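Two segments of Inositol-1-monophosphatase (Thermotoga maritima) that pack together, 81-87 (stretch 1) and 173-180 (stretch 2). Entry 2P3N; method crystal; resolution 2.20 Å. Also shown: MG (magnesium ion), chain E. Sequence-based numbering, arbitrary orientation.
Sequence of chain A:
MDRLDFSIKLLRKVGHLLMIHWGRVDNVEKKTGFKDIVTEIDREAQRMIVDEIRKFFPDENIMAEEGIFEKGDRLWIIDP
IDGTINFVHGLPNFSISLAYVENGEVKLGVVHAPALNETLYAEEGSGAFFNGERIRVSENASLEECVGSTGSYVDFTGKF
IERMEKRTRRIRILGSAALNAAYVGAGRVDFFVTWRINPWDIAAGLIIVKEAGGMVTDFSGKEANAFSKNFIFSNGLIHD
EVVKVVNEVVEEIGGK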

# COMPACT_ATOMS: atom_id res chain seq x y z
N ILE A 81 -7.79 15.31 12.68
CA ILE A 81 -7.04 15.43 11.43
C ILE A 81 -5.94 16.44 11.61
O ILE A 81 -6.20 17.64 11.62
N ASP A 82 -4.72 15.95 11.77
CA ASP A 82 -3.58 16.85 11.92
C ASP A 82 -3.06 17.10 10.51
O ASP A 82 -2.40 16.25 9.92
N GLY A 83 -3.37 18.26 9.96
CA GLY A 83 -2.93 18.58 8.61
C GLY A 83 -4.17 18.67 7.74
O GLY A 83 -4.21 18.13 6.63
N THR A 84 -5.19 19.35 8.25
CA THR A 84 -6.46 19.52 7.55
C THR A 84 -6.32 20.20 6.18
O THR A 84 -7.09 19.92 5.25
N ILE A 85 -5.33 21.09 6.05
CA ILE A 85 -5.11 21.79 4.79
C ILE A 85 -4.66 20.77 3.75
O ILE A 85 -5.21 20.71 2.65
N ASN A 86 -3.66 19.98 4.10
CA ASN A 86 -3.15 18.95 3.21
C ASN A 86 -4.30 18.04 2.84
O ASN A 86 -4.55 17.78 1.66
N PHE A 87 -4.99 17.56 3.87
CA PHE A 87 -6.13 16.67 3.73
C PHE A 87 -7.12 17.18 2.67
O PHE A 87 -7.62 16.42 1.84
N ILE A 173 9.08 21.08 5.19
CA ILE A 173 7.79 21.62 5.62
C ILE A 173 6.77 20.71 4.93
O ILE A 173 6.34 20.99 3.80
N LEU A 174 6.40 19.63 5.61
CA LEU A 174 5.49 18.62 5.07
C LEU A 174 4.02 18.89 5.27
O LEU A 174 3.23 18.63 4.37
N GLY A 175 3.64 19.36 6.46
CA GLY A 175 2.24 19.66 6.69
C GLY A 175 1.57 19.06 7.90
O GLY A 175 0.48 19.49 8.28
N SER A 176 2.21 18.07 8.52
CA SER A 176 1.63 17.43 9.69
C SER A 176 2.53 17.50 10.92
O SER A 176 3.59 16.89 10.96
N ALA A 177 2.09 18.26 11.91
CA ALA A 177 2.83 18.42 13.15
C ALA A 177 3.13 17.06 13.79
O ALA A 177 4.29 16.68 13.98
N ALA A 178 2.07 16.34 14.14
CA ALA A 178 2.21 15.03 14.76
C ALA A 178 3.13 14.11 13.94
O ALA A 178 4.05 13.50 14.48
N LEU A 179 2.89 14.04 12.64
CA LEU A 179 3.70 13.19 11.77
C LEU A 179 5.15 13.65 11.68
O LEU A 179 6.05 12.83 11.52
N ASN A 180 5.40 14.96 11.78
CA ASN A 180 6.76 15.47 11.70
C ASN A 180 7.55 15.18 12.95
O ASN A 180 8.75 14.96 12.89

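The contact is small, 253 Å² counting both sides, and it centres on Asp82, whose CA-to-CB bond points toward stretch 2 and which has the largest area covered there, 83 Å². With chi1 at -177° (t), its carboxylate reaches the start of the helix that begins at Ala177, where backbone N-H groups have no preceding turn to bond to. The evidence for hydrogen bonding to these amides is geometric: Ala178 N donates to Asp82 OD1 at 2.6 Å with an N-H...acceptor angle of 160°, nearly straight, while Ala177 N donates to Asp82 OD2 at 3.5 Å and 135°, a weak bond. The short first distance deserves caution, because OD1 is crowded by a neighbour in the model and its place is less sure. Each carboxylate oxygen thus accepts from a different amide.

Ser176, at the N-cap position of that helix, has chi1 at -169° (t) and its CA-to-CB bond lies sideways to stretch 1. Its OG stands 3.1 Å from Asp82 O, within hydrogen-bonding reach, but its one proton has another acceptor available, so this bond is not settled. The hydroxyl is also hydrogen-bonded elsewhere in the structure. Ser176 O is satisfied within its own stretch, accepting from Asn180 N at 2.8 Å.

Next to this polar site the backbones come close, Gly83 CA lying 4.8 Å from Ser176 CA and 3.5 Å from Gly175 O. Gly83 precedes the other helix, and its O accepts from Phe87 N at 2.9 Å. An ideal CB on Gly83 would sit only 3.1 Å from Gly175 O, and its phi/psi of 114/45 independently call for glycine. Gly175, at phi/psi 128/-14, likewise has backbone angles that call for glycine, since a CB would be jammed against the carbonyl O of the residue before.

Asn86 points toward stretch 2 with chi1 at -85° (m), placing its side chain beside the Leu174-Gly175 backbone. Leu174 (m, p) starts sideways, but its end leads away, so it adds little side-chain packing. Water 3 bridges the backbones: it donates to Gly175 O at 3.1 Å and accepts weakly from Asn86 N at 3.3 Å.

Away from the contact, Thr84 (chi1 -55°, m) directs its CA-to-CB bond away from stretch 2, and its OG1 accepts from water 2 at 2.7 Å. That water also binds the magnesium ion, at 1.9 Å from MG. Ile81 O coordinates MG directly at 2.1 Å, and Ile81 N donates to water 1 at 3.0 Å, itself 2.3 Å from MG. Water 4, at 2.1 Å from MG, and two atoms from elsewhere in the structure are its other ligands.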

# COMPACT_ATOMS: atom_id res chain seq x y z
CB ILE A 81 -7.90 15.91 10.23
CG1 ILE A 81 -9.00 14.90 9.91
CG2 ILE A 81 -6.99 16.07 9.01
CD1 ILE A 81 -9.91 15.30 8.76
CB ASP A 82 -2.52 16.21 12.81
CG ASP A 82 -1.34 17.13 13.07
OD1 ASP A 82 -0.44 16.76 13.86
OD2 ASP A 82 -1.31 18.24 12.50
CB THR A 84 -7.46 20.31 8.42
OG1 THR A 84 -7.59 19.67 9.70
CG2 THR A 84 -8.82 20.37 7.75
CB ILE A 85 -4.04 22.89 4.94
CG1 ILE A 85 -4.60 24.02 5.80
CG2 ILE A 85 -3.60 23.39 3.57
CD1 ILE A 85 -3.59 25.10 6.16
CB ASN A 86 -2.08 18.13 3.93
CG ASN A 86 -0.72 18.75 3.85
OD1 ASN A 86 0.23 18.26 4.46
ND2 ASN A 86 -0.59 19.82 3.08
CB PHE A 87 -6.85 16.53 5.08
CG PHE A 87 -8.08 15.67 5.01
CD1 PHE A 87 -7.97 14.29 4.90
CD2 PHE A 87 -9.34 16.25 4.96
CE1 PHE A 87 -9.09 13.50 4.73
CE2 PHE A 87 -10.47 15.48 4.80
CZ PHE A 87 -10.35 14.09 4.68
CB ILE A 173 7.60 23.05 5.12
CG1 ILE A 173 8.65 23.96 5.76
CG2 ILE A 173 6.20 23.53 5.45
CD1 ILE A 173 8.56 25.39 5.32
CB LEU A 174 5.82 17.26 5.67
CG LEU A 174 7.30 16.88 5.76
CD1 LEU A 174 7.98 17.73 6.84
CD2 LEU A 174 7.42 15.40 6.11
CB SER A 176 1.29 15.97 9.38
OG SER A 176 0.50 15.39 10.41
CB ALA A 177 2.02 19.28 14.12
CB ALA A 178 0.84 14.39 14.93
CB LEU A 179 3.07 13.13 10.38
CG LEU A 179 3.64 12.09 9.41
CD1 LEU A 179 3.59 10.69 10.04
CD2 LEU A 179 2.83 12.12 8.13
CB ASN A 180 6.77 16.97 11.44
CG ASN A 180 6.49 17.32 9.99
OD1 ASN A 180 6.38 18.49 9.62
ND2 ASN A 180 6.38 16.29 9.14
MG MG E . -6.49 18.75 13.32
O HOH W 1 -8.66 18.14 13.05
O HOH W 2 -6.86 20.27 12.18
O HOH W 3 -1.60 20.93 6.53
O HOH W 4 -4.70 19.84 13.51